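PDB 5D2E: MlnE from Bacillus amyloliquefaciens subsp. plantarum, which carries the N-terminal, B-type ketoreductase of the macrolactin assembly line, binding NADP and probably reducing keto groups of the growing polyketide chain. Local coordinates for residues Ala161-Lys166 against Ala367-Lys372; Gln157-Phe162 against Ser193-Val198; Glu326-Pro331 against Ile344-Gln349; Val275-Gly280 against Val389-Ala394. All coordinates share one frame; numbering follows the deposited sequence.

Contact 1. Residues Ala161-Lys166 against Ala367-Lys372; sequences AFMANK and AFIIKK
Met163 reaches from the C-terminal turn of helix 141-164 to Ile369 and Ile370, joining the structural half of the ketoreductase to a loop of its NADP-binding, Rossmann-type half. The helix finishes in a Schellman motif, Lys166 taking positive phi (49°) with two bonds back into the last turn. Along the methionine, CB already lies 4.1 Å from Ile370 CG2. The chain then runs on extended through CG (chi2 -175°), placing SD 3.8 Å from the same Ile370 CG2. A bend about the CG-SD bond (chi3 -68°) finally carries CE across the two isoleucines, so that the methionine crosses both at about a right angle. CE is 3.8 Å from Ile369 CG2 and sits closer still to Ile370. Ile370 is exposed, whereas Ile369 is buried and sends the rest of its side chain away from the methionine, onto Phe194 and Phe156. No hydrogen bond links the two segments directly. The loop is instead held by neighbours: Gln160 NE2, about one turn before Met163, bonds to Ile369 O and Lys372 O, and Glu201 OE1 receives Ile369 N. Inside the loop, Phe368 O takes the amide of Lys371. The tightest point of the contact is Met163 CE against Ile370 CG2, at 3.4 Å shorter than ordinary carbon packing.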
# COMPACT_ATOMS: atom_id res chain seq x y z
N ALA A 161 -16.94 12.20 8.15
CA ALA A 161 -17.65 13.36 8.70
C ALA A 161 -18.08 14.28 7.59
O ALA A 161 -19.23 14.79 7.65
CB ALA A 161 -16.75 14.12 9.68
N PHE A 162 -17.19 14.56 6.61
CA PHE A 162 -17.59 15.47 5.54
C PHE A 162 -18.79 14.94 4.78
O PHE A 162 -19.66 15.73 4.39
CB PHE A 162 -16.50 15.71 4.53
CG PHE A 162 -15.42 16.67 4.98
CD1 PHE A 162 -15.37 17.14 6.29
CD2 PHE A 162 -14.41 17.02 4.08
CE1 PHE A 162 -14.38 18.04 6.66
CE2 PHE A 162 -13.41 17.88 4.47
CZ PHE A 162 -13.42 18.38 5.77
N MET A 163 -18.83 13.62 4.54
CA MET A 163 -19.95 13.10 3.75
C MET A 163 -21.19 13.08 4.60
O MET A 163 -22.28 13.42 4.10
CB MET A 163 -19.61 11.75 3.13
CG MET A 163 -18.57 11.95 2.02
SD MET A 163 -18.18 10.43 1.10
CE MET A 163 -17.36 9.61 2.43
N ALA A 164 -21.05 12.69 5.87
CA ALA A 164 -22.21 12.57 6.70
C ALA A 164 -22.88 13.91 6.92
O ALA A 164 -24.10 13.98 7.05
CB ALA A 164 -21.89 11.95 8.05
N ASN A 165 -22.09 14.98 7.05
CA ASN A 165 -22.62 16.33 7.30
C ASN A 165 -22.79 17.14 6.03
O ASN A 165 -23.08 18.33 6.09
CB ASN A 165 -21.68 17.05 8.29
CG ASN A 165 -21.64 16.35 9.63
OD1 ASN A 165 -22.66 16.17 10.23
ND2 ASN A 165 -20.52 15.83 10.01
N LYS A 166 -22.52 16.55 4.87
CA LYS A 166 -22.64 17.19 3.58
C LYS A 166 -21.97 18.57 3.48
O LYS A 166 -22.55 19.54 2.96
CB LYS A 166 -24.13 17.27 3.21
CG LYS A 166 -24.76 15.87 3.06
CD LYS A 166 -25.91 15.94 2.08
CE LYS A 166 -26.93 14.85 2.39
NZ LYS A 166 -27.75 14.60 1.17
N ALA A 367 -16.20 -2.44 2.30
CA ALA A 367 -17.29 -1.52 2.64
C ALA A 367 -16.81 -0.13 2.19
O ALA A 367 -15.59 0.21 2.31
CB ALA A 367 -17.55 -1.51 4.14
N PHE A 368 -17.74 0.68 1.70
CA PHE A 368 -17.47 2.04 1.35
C PHE A 368 -17.05 2.77 2.62
O PHE A 368 -17.47 2.43 3.74
CB PHE A 368 -18.73 2.73 0.73
CG PHE A 368 -18.90 2.51 -0.77
CD1 PHE A 368 -18.69 1.26 -1.34
CD2 PHE A 368 -19.33 3.57 -1.59
CE1 PHE A 368 -18.89 1.06 -2.69
CE2 PHE A 368 -19.55 3.37 -2.95
CZ PHE A 368 -19.32 2.10 -3.49
N ILE A 369 -16.27 3.82 2.44
CA ILE A 369 -15.83 4.67 3.54
C ILE A 369 -17.00 5.13 4.41
O ILE A 369 -16.87 5.17 5.62
CB ILE A 369 -15.06 5.90 2.96
CG1 ILE A 369 -13.63 5.53 2.69
CG2 ILE A 369 -15.03 7.08 3.94
CD1 ILE A 369 -12.87 5.30 3.99
N ILE A 370 -18.13 5.47 3.79
CA ILE A 370 -19.32 5.95 4.54
C ILE A 370 -19.83 4.90 5.52
O ILE A 370 -20.44 5.28 6.48
CB ILE A 370 -20.51 6.42 3.63
CG1 ILE A 370 -20.90 5.39 2.56
CG2 ILE A 370 -20.16 7.71 2.93
CD1 ILE A 370 -22.06 5.78 1.63
N LYS A 371 -19.57 3.61 5.28
CA LYS A 371 -20.02 2.51 6.13
C LYS A 371 -18.92 1.83 6.91
O LYS A 371 -19.19 0.97 7.75
CB LYS A 371 -20.70 1.46 5.27
CG LYS A 371 -21.82 2.04 4.40
CD LYS A 371 -23.22 1.69 4.87
CE LYS A 371 -23.61 0.30 4.34
NZ LYS A 371 -25.08 0.12 4.22
N LYS A 372 -17.66 2.18 6.65
CA LYS A 372 -16.58 1.61 7.42
C LYS A 372 -16.61 2.09 8.83
O LYS A 372 -17.05 3.15 9.12
CB LYS A 372 -15.19 2.03 6.87
CG LYS A 372 -14.66 1.17 5.76
CD LYS A 372 -14.01 -0.09 6.25
CE LYS A 372 -13.69 -1.02 5.09
NZ LYS A 372 -13.09 -2.22 5.67

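Contact 2. Residues Gln157-Phe162 against Ser193-Val198; sequences QMFQAF and SFLKTV
Phe159 is the residue through which helix 141-164 meets Phe194, Leu195 and Val198 of helix 186-201. The two are successive helices of the Rossmann-like structural half of the ketoreductase, each linking parallel strands of its sheet. They run nearly the same way, with the short segments at 12° and their axes 12.5 Å apart, a wide spacing that the phenylalanine spans. The chief interaction is a CH-pi contact: Val198 CG1 stands 3.8 Å from the centroid of the Phe159 ring and only 9° off its normal. On the opposite face Met158 CE lies over the ring centre, so two methyl-bearing side chains clamp the ring and probably limit its tilt. Apolar packing completes the surroundings. Leu195 CD2 comes in near the plane of the ring, at its edge, 3.8 Å from Phe159 CE2. Between the two aromatic residues the approach is looser: Phe194, swung out with CG anti to its backbone N (chi1 180°), brings its own edge to Phe159, CE2 lying 4.0 Å from Phe159 CD2. Polar bonds play no part between the segments, and all four touching residues are buried. Beneath them, Cys207 of strand 205-214 touches Phe159, Leu195 and Val198, so the contact rests on the sheet. Helix 419-437 of the NADP-binding half covers another side, where Ser419 meets Phe194. The second methyl of the valine also takes part, Val198 CG2 lying 3.9 Å from Phe159 CD2.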
# COMPACT_ATOMS: atom_id res chain seq x y z
N GLN A 157 -11.64 9.74 9.33
CA GLN A 157 -12.57 10.55 10.12
C GLN A 157 -13.06 11.77 9.30
O GLN A 157 -14.27 12.13 9.30
CB GLN A 157 -12.02 10.99 11.46
CG GLN A 157 -11.58 9.90 12.44
CD GLN A 157 -12.68 8.94 12.89
OE1 GLN A 157 -12.45 7.90 13.56
NE2 GLN A 157 -13.90 9.33 12.59
N MET A 158 -12.13 12.42 8.59
CA MET A 158 -12.45 13.62 7.87
C MET A 158 -13.41 13.33 6.74
O MET A 158 -14.43 13.98 6.62
CB MET A 158 -11.17 14.25 7.33
CG MET A 158 -11.45 15.52 6.51
SD MET A 158 -10.03 16.01 5.48
CE MET A 158 -10.28 14.84 4.12
N PHE A 159 -13.14 12.29 5.93
CA PHE A 159 -14.03 12.02 4.81
C PHE A 159 -15.38 11.50 5.29
O PHE A 159 -16.41 11.90 4.77
CB PHE A 159 -13.44 11.00 3.87
CG PHE A 159 -12.36 11.52 3.02
CD1 PHE A 159 -12.62 12.53 2.11
CD2 PHE A 159 -11.10 10.94 3.05
CE1 PHE A 159 -11.63 13.01 1.29
CE2 PHE A 159 -10.11 11.43 2.21
CZ PHE A 159 -10.36 12.45 1.35
N GLN A 160 -15.41 10.67 6.31
CA GLN A 160 -16.66 10.20 6.78
C GLN A 160 -17.53 11.35 7.32
O GLN A 160 -18.72 11.41 7.03
CB GLN A 160 -16.47 9.11 7.78
CG GLN A 160 -17.68 8.24 7.92
CD GLN A 160 -17.47 7.08 8.89
OE1 GLN A 160 -17.39 7.28 10.09
NE2 GLN A 160 -17.48 5.84 8.35
N ALA A 161 -16.94 12.20 8.15
CA ALA A 161 -17.65 13.36 8.70
C ALA A 161 -18.08 14.28 7.59
O ALA A 161 -19.23 14.79 7.65
CB ALA A 161 -16.75 14.12 9.68
N PHE A 162 -17.19 14.56 6.61
CA PHE A 162 -17.59 15.47 5.54
C PHE A 162 -18.79 14.94 4.78
O PHE A 162 -19.66 15.73 4.39
CB PHE A 162 -16.50 15.71 4.53
CG PHE A 162 -15.42 16.67 4.98
CD1 PHE A 162 -15.37 17.14 6.29
CD2 PHE A 162 -14.41 17.02 4.08
CE1 PHE A 162 -14.38 18.04 6.66
CE2 PHE A 162 -13.41 17.88 4.47
CZ PHE A 162 -13.42 18.38 5.77
N SER A 193 -3.10 5.25 -2.19
CA SER A 193 -3.98 4.10 -2.53
C SER A 193 -5.35 4.29 -1.88
O SER A 193 -6.34 4.09 -2.50
CB SER A 193 -3.37 2.83 -1.99
OG SER A 193 -2.10 2.59 -2.52
N PHE A 194 -5.38 4.80 -0.64
CA PHE A 194 -6.64 5.15 0.05
C PHE A 194 -7.36 6.27 -0.71
O PHE A 194 -8.56 6.17 -0.98
CB PHE A 194 -6.29 5.57 1.50
CG PHE A 194 -7.43 5.96 2.33
CD1 PHE A 194 -8.17 4.99 3.01
CD2 PHE A 194 -7.76 7.29 2.48
CE1 PHE A 194 -9.27 5.34 3.76
CE2 PHE A 194 -8.85 7.67 3.24
CZ PHE A 194 -9.59 6.67 3.88
N LEU A 195 -6.66 7.35 -1.03
CA LEU A 195 -7.31 8.50 -1.68
C LEU A 195 -7.88 8.17 -3.05
O LEU A 195 -8.95 8.69 -3.45
CB LEU A 195 -6.31 9.67 -1.83
CG LEU A 195 -5.76 10.25 -0.52
CD1 LEU A 195 -4.61 11.20 -0.76
CD2 LEU A 195 -6.89 10.96 0.21
N LYS A 196 -7.18 7.36 -3.80
CA LYS A 196 -7.67 6.94 -5.12
C LYS A 196 -8.99 6.22 -4.93
O LYS A 196 -9.89 6.36 -5.73
CB LYS A 196 -6.73 5.95 -5.79
CG LYS A 196 -5.53 6.58 -6.43
CD LYS A 196 -4.72 5.43 -7.04
CE LYS A 196 -3.85 5.92 -8.15
NZ LYS A 196 -2.72 4.98 -8.18
N THR A 197 -9.11 5.46 -3.86
CA THR A 197 -10.40 4.74 -3.67
C THR A 197 -11.50 5.64 -3.12
O THR A 197 -12.64 5.54 -3.54
CB THR A 197 -10.32 3.26 -3.19
OG1 THR A 197 -11.51 2.75 -2.45
CG2 THR A 197 -9.01 2.86 -2.68
N VAL A 198 -11.15 6.61 -2.26
CA VAL A 198 -12.15 7.65 -1.86
C VAL A 198 -12.72 8.31 -3.12
O VAL A 198 -13.95 8.51 -3.26
CB VAL A 198 -11.52 8.71 -0.94
CG1 VAL A 198 -12.39 9.95 -0.81
CG2 VAL A 198 -11.19 8.08 0.39

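Contact 3. Residues Glu326-Pro331 against Ile344-Gln349; sequences EALYVP and IKYIKQ
Tyr346, whose backbone O is hydrogen-bonded to Thr350 OG1 one turn further along its helix, is the residue that lays its side chain against Leu328 and Val330. Its ring leaves the helix with CG anti to the backbone N (chi1 170°), which directs it to the strand. The far end does the touching. Leu328 CD1 lies at the edge of the ring, close to its plane, 3.9 Å from Tyr346 OH. Val330 approaches obliquely, with CG2 at 3.9 Å from Tyr346 CE2, so the CE2 and OH end of the tyrosine rests against both aliphatic side chains. The contact is apolar and near the surface, and no hydrogen bond crosses it. Next to it, the side chain of Val330 comes within about 3 Å of a bound tetraethylene glycol, probably from the crystallisation liquor. In the Rossmann-type half, helix 337-351 follows strand 326-329 and leads on to strand 356-359, beyond strand 275-279. Strand 300-304 bonds to the backbone of Leu328 and Val330, and its Ile302 touches both Val330 and Ile347. From the same helix, Phe351 packs on Leu328 and Leu343 on Val330, extending the contact along the strand.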
# COMPACT_ATOMS: atom_id res chain seq x y z
N GLU A 326 9.22 -31.34 4.63
CA GLU A 326 8.83 -31.44 6.00
C GLU A 326 7.96 -30.16 6.26
O GLU A 326 8.33 -29.09 5.80
CB GLU A 326 10.10 -31.44 6.80
CG GLU A 326 9.93 -31.59 8.27
CD GLU A 326 11.29 -31.78 8.96
OE1 GLU A 326 12.29 -32.14 8.30
OE2 GLU A 326 11.35 -31.57 10.17
N ALA A 327 6.84 -30.27 6.95
CA ALA A 327 5.90 -29.13 7.01
C ALA A 327 5.23 -29.05 8.34
O ALA A 327 4.73 -30.07 8.85
CB ALA A 327 4.85 -29.29 5.90
N LEU A 328 5.21 -27.87 8.94
CA LEU A 328 4.52 -27.64 10.17
C LEU A 328 3.45 -26.58 9.93
O LEU A 328 3.56 -25.75 9.00
CB LEU A 328 5.47 -27.13 11.22
CG LEU A 328 6.62 -28.09 11.51
CD1 LEU A 328 7.43 -27.44 12.61
CD2 LEU A 328 6.04 -29.42 11.96
N TYR A 329 2.38 -26.65 10.72
CA TYR A 329 1.41 -25.57 10.84
C TYR A 329 1.56 -25.00 12.21
O TYR A 329 1.30 -25.64 13.19
CB TYR A 329 -0.03 -26.01 10.61
CG TYR A 329 -1.01 -24.87 10.76
CD1 TYR A 329 -1.11 -23.88 9.77
CD2 TYR A 329 -1.82 -24.75 11.90
CE1 TYR A 329 -2.00 -22.78 9.94
CE2 TYR A 329 -2.70 -23.66 12.06
CZ TYR A 329 -2.81 -22.69 11.06
OH TYR A 329 -3.65 -21.59 11.17
N VAL A 330 1.87 -23.72 12.28
CA VAL A 330 2.12 -23.09 13.54
C VAL A 330 1.21 -21.87 13.63
O VAL A 330 1.44 -20.88 12.90
CB VAL A 330 3.61 -22.68 13.61
CG1 VAL A 330 3.91 -21.91 14.86
CG2 VAL A 330 4.52 -23.92 13.48
N PRO A 331 0.17 -21.94 14.49
CA PRO A 331 -0.77 -20.83 14.71
C PRO A 331 -0.06 -19.60 15.28
O PRO A 331 0.73 -19.71 16.19
CB PRO A 331 -1.78 -21.37 15.72
CG PRO A 331 -1.58 -22.82 15.76
CD PRO A 331 -0.21 -23.12 15.31
N ILE A 344 9.53 -16.64 14.83
CA ILE A 344 10.85 -16.71 14.20
C ILE A 344 11.83 -17.46 15.14
O ILE A 344 12.56 -18.35 14.68
CB ILE A 344 11.40 -15.31 13.83
CG1 ILE A 344 10.46 -14.56 12.85
CG2 ILE A 344 12.82 -15.42 13.31
CD1 ILE A 344 9.95 -15.28 11.65
N LYS A 345 11.78 -17.17 16.42
CA LYS A 345 12.58 -17.92 17.41
C LYS A 345 12.35 -19.42 17.38
O LYS A 345 13.31 -20.20 17.44
CB LYS A 345 12.32 -17.37 18.80
CG LYS A 345 13.10 -16.11 19.01
CD LYS A 345 12.65 -15.33 20.22
CE LYS A 345 13.63 -14.17 20.35
NZ LYS A 345 13.09 -13.09 21.21
N TYR A 346 11.11 -19.83 17.23
CA TYR A 346 10.76 -21.23 17.20
C TYR A 346 11.26 -21.87 15.94
O TYR A 346 11.71 -23.05 15.97
CB TYR A 346 9.28 -21.41 17.36
CG TYR A 346 8.77 -22.80 17.10
CD1 TYR A 346 8.81 -23.77 18.09
CD2 TYR A 346 8.27 -23.16 15.85
CE1 TYR A 346 8.34 -25.06 17.85
CE2 TYR A 346 7.80 -24.45 15.59
CZ TYR A 346 7.84 -25.39 16.61
OH TYR A 346 7.40 -26.67 16.40
N ILE A 347 11.21 -21.14 14.83
CA ILE A 347 11.69 -21.67 13.58
C ILE A 347 13.23 -21.83 13.70
O ILE A 347 13.79 -22.86 13.24
CB ILE A 347 11.36 -20.76 12.40
CG1 ILE A 347 9.88 -20.80 12.10
CG2 ILE A 347 12.13 -21.17 11.17
CD1 ILE A 347 9.47 -19.80 11.05
N LYS A 348 13.89 -20.85 14.31
CA LYS A 348 15.37 -20.92 14.45
C LYS A 348 15.80 -22.11 15.31
O LYS A 348 16.66 -22.89 14.90
CB LYS A 348 15.97 -19.63 15.04
CG LYS A 348 17.45 -19.48 14.65
CD LYS A 348 18.25 -18.39 15.37
CE LYS A 348 17.50 -17.08 15.57
NZ LYS A 348 16.89 -16.95 16.94
N GLN A 349 15.19 -22.21 16.48
CA GLN A 349 15.40 -23.33 17.40
C GLN A 349 15.02 -24.67 16.79
O GLN A 349 15.71 -25.64 16.98
CB GLN A 349 14.61 -23.11 18.69
CG GLN A 349 14.35 -24.35 19.53
CD GLN A 349 14.54 -24.11 21.02
OE1 GLN A 349 13.61 -24.24 21.81
NE2 GLN A 349 15.77 -23.76 21.41

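Contact 4. Residues Val275-Gly280 against Val389-Ala394; sequences VYLITG and VWLDKA. With NAP (NADP nicotinamide-adenine-dinucleotide phosphate), chain B.
Thr279 shows two characters at once: its methyl meets Leu391 tip to tip, while its hydroxyl is turned to other partners. OG1 occupies the position between backbone N and carbonyl carbon (chi1 69°), where His359 ND1 and Ala361 N hydrogen-bond to it. That same rotation leaves CG2 facing helix 386-394, 3.8 Å from Leu391 CD1. The leucine works as a fork. Its other branch, CD2, lies 4.0 Å from Thr279 CG2 and 3.9 Å from CD2 of Leu277, whose side chain crosses it obliquely. Leu277 and Thr279 are two apart on strand 275-279 and both face the helix, so one leucine covers both. This strand is the first of the NADP-binding Rossmann fold; it ends at Thr279, and the next residue, Gly280, lies against the cofactor. Gly280 has positive phi (58°), which suits glycine, and with no side chain there its CA comes to 3.5 Å from O4B of the adenosine ribose. Further along, Gly284 N and Leu285 N bond to NADP. Across the two segments themselves the contact is purely apolar and buried, so methyl packing rather than hydrogen bonding sets the strand against the helix. The one polar group among the touching side chains, Thr279 OG1, is satisfied by His359 and Ala361, tying the end of strand 275-279 to that of neighbouring strand 356-359, beside NADP-binding Ser360 and Gly362.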
# COMPACT_ATOMS: atom_id res chain seq x y z
N VAL A 275 14.68 -23.53 4.68
CA VAL A 275 13.58 -23.36 5.60
C VAL A 275 12.80 -22.12 5.20
O VAL A 275 13.40 -21.03 5.11
CB VAL A 275 14.10 -23.19 7.01
CG1 VAL A 275 12.97 -23.18 7.99
CG2 VAL A 275 15.11 -24.28 7.36
N TYR A 276 11.49 -22.30 4.89
CA TYR A 276 10.59 -21.24 4.38
C TYR A 276 9.33 -21.05 5.20
O TYR A 276 8.70 -22.00 5.64
CB TYR A 276 10.28 -21.48 2.91
CG TYR A 276 11.61 -21.67 2.14
CD1 TYR A 276 12.35 -20.58 1.71
CD2 TYR A 276 12.12 -22.95 1.89
CE1 TYR A 276 13.54 -20.77 1.06
CE2 TYR A 276 13.31 -23.14 1.22
CZ TYR A 276 14.03 -22.05 0.83
OH TYR A 276 15.24 -22.24 0.19
N LEU A 277 8.99 -19.79 5.47
CA LEU A 277 7.78 -19.42 6.21
C LEU A 277 6.79 -18.84 5.25
O LEU A 277 7.12 -17.95 4.50
CB LEU A 277 8.10 -18.38 7.25
CG LEU A 277 6.96 -17.66 8.00
CD1 LEU A 277 6.11 -18.69 8.73
CD2 LEU A 277 7.55 -16.66 8.97
N ILE A 278 5.57 -19.35 5.27
CA ILE A 278 4.50 -18.78 4.51
C ILE A 278 3.44 -18.37 5.48
O ILE A 278 2.76 -19.22 6.11
CB ILE A 278 3.93 -19.77 3.52
CG1 ILE A 278 5.07 -20.35 2.69
CG2 ILE A 278 2.94 -19.12 2.59
CD1 ILE A 278 4.63 -21.32 1.60
N THR A 279 3.25 -17.07 5.59
CA THR A 279 2.17 -16.55 6.40
C THR A 279 0.89 -16.62 5.59
O THR A 279 0.90 -16.54 4.32
CB THR A 279 2.41 -15.07 6.85
OG1 THR A 279 2.32 -14.21 5.73
CG2 THR A 279 3.70 -14.93 7.62
N GLY A 280 -0.23 -16.84 6.27
CA GLY A 280 -1.46 -17.22 5.54
C GLY A 280 -1.26 -18.50 4.73
O GLY A 280 -1.91 -18.71 3.69
N VAL A 389 5.84 -5.50 9.13
CA VAL A 389 6.94 -4.85 9.86
C VAL A 389 7.49 -5.79 10.90
O VAL A 389 8.70 -5.89 11.08
CB VAL A 389 6.52 -3.46 10.44
CG1 VAL A 389 7.62 -2.83 11.29
CG2 VAL A 389 6.18 -2.50 9.26
N TRP A 390 6.59 -6.51 11.58
CA TRP A 390 7.03 -7.43 12.61
C TRP A 390 7.81 -8.59 12.07
O TRP A 390 8.79 -9.07 12.72
CB TRP A 390 5.87 -7.92 13.43
CG TRP A 390 5.04 -6.88 14.12
CD1 TRP A 390 3.73 -7.02 14.44
CD2 TRP A 390 5.44 -5.60 14.63
NE1 TRP A 390 3.25 -5.90 15.06
CE2 TRP A 390 4.29 -5.03 15.25
CE3 TRP A 390 6.64 -4.89 14.68
CZ2 TRP A 390 4.29 -3.75 15.87
CZ3 TRP A 390 6.65 -3.62 15.34
CH2 TRP A 390 5.48 -3.06 15.90
N LEU A 391 7.45 -9.04 10.86
CA LEU A 391 8.17 -10.15 10.21
C LEU A 391 9.57 -9.70 9.82
O LEU A 391 10.53 -10.40 10.04
CB LEU A 391 7.44 -10.61 8.98
CG LEU A 391 6.17 -11.42 9.17
CD1 LEU A 391 5.26 -11.43 7.96
CD2 LEU A 391 6.61 -12.86 9.49
N ASP A 392 9.69 -8.53 9.25
CA ASP A 392 11.01 -7.99 8.94
C ASP A 392 11.84 -7.82 10.23
O ASP A 392 13.02 -8.15 10.24
CB ASP A 392 10.90 -6.64 8.28
CG ASP A 392 12.25 -5.91 8.18
OD1 ASP A 392 13.02 -6.29 7.29
OD2 ASP A 392 12.49 -5.01 8.99
N LYS A 393 11.22 -7.28 11.26
CA LYS A 393 11.88 -6.96 12.51
C LYS A 393 12.36 -8.24 13.20
O LYS A 393 13.53 -8.36 13.50
CB LYS A 393 10.95 -6.21 13.43
CG LYS A 393 11.66 -5.58 14.63
CD LYS A 393 10.62 -4.74 15.38
CE LYS A 393 11.22 -3.87 16.48
NZ LYS A 393 10.22 -3.03 17.14
N ALA A 394 11.47 -9.21 13.38
CA ALA A 394 11.87 -10.49 14.00
C ALA A 394 12.92 -11.24 13.20
O ALA A 394 13.68 -11.99 13.78
CB ALA A 394 10.67 -11.38 14.17
PA NAP B . -7.09 -16.33 2.08
O1A NAP B . -7.35 -17.77 1.55
O2A NAP B . -8.02 -15.65 3.07
O5B NAP B . -5.68 -16.48 2.82
C5B NAP B . -5.21 -15.42 3.64
C4B NAP B . -4.79 -16.11 4.92
O4B NAP B . -4.29 -15.10 5.82
C3B NAP B . -5.93 -16.83 5.68
O3B NAP B . -5.74 -18.24 5.67
C2B NAP B . -5.81 -16.31 7.13
O2B NAP B . -5.93 -17.35 8.05
C1B NAP B . -4.42 -15.63 7.12
N9A NAP B . -4.29 -14.51 8.04
C8A NAP B . -5.09 -13.37 8.12
N7A NAP B . -4.69 -12.57 9.17
C5A NAP B . -3.60 -13.14 9.70
C6A NAP B . -2.70 -12.85 10.80
N6A NAP B . -2.91 -11.67 11.49
N1A NAP B . -1.70 -13.78 11.12
C2A NAP B . -1.56 -14.91 10.40
N3A NAP B . -2.37 -15.25 9.36
C4A NAP B . -3.36 -14.44 8.98
O3 NAP B . -6.85 -15.30 0.84
PN NAP B . -6.03 -15.59 -0.53
O1N NAP B . -6.96 -15.48 -1.72
O2N NAP B . -5.11 -16.74 -0.21
O5D NAP B . -5.03 -14.33 -0.70
C5D NAP B . -3.77 -14.42 0.04
C4D NAP B . -2.96 -13.13 -0.06
O4D NAP B . -2.80 -12.69 -1.40
C3D NAP B . -3.70 -12.00 0.68
O3D NAP B . -2.77 -11.27 1.44
C2D NAP B . -4.34 -11.17 -0.42
O2D NAP B . -4.55 -9.79 -0.02
C1D NAP B . -3.39 -11.38 -1.64
N1N NAP B . -4.15 -11.24 -2.90
C2N NAP B . -5.02 -12.23 -3.33
C3N NAP B . -5.77 -12.16 -4.52
C7N NAP B . -6.72 -13.30 -4.98
O7N NAP B . -7.41 -13.16 -5.99
N7N NAP B . -6.82 -14.47 -4.34
C4N NAP B . -5.65 -10.98 -5.28
C5N NAP B . -4.81 -9.96 -4.82
C6N NAP B . -4.05 -10.11 -3.64
P2B NAP B . -6.41 -17.16 9.61
O1X NAP B . -7.79 -16.52 9.63
O2X NAP B . -6.35 -18.59 10.23
O3X NAP B . -5.39 -16.23 10.23

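Following the chain, contact 2 opens on helix 141-164 and soon closes at 193-198, a short loop within the structural half. Contact 1 starts from the same helix, sharing Ala161 and Phe162, but closes some 200 residues later, at 367-372. In between, strand 275-279 opens contact 4, whose partner helix comes after 367-372, so contacts 1 and 4 cross. The small loop of contact 3 falls within both. Contacts 1 and 2 touch, joining the two halves, and contacts 3 and 4 touch through Ile344 on Ala394 and Leu277, binding the NADP-binding half together. Centres of contacts 1 and 3 are about 43 Å apart.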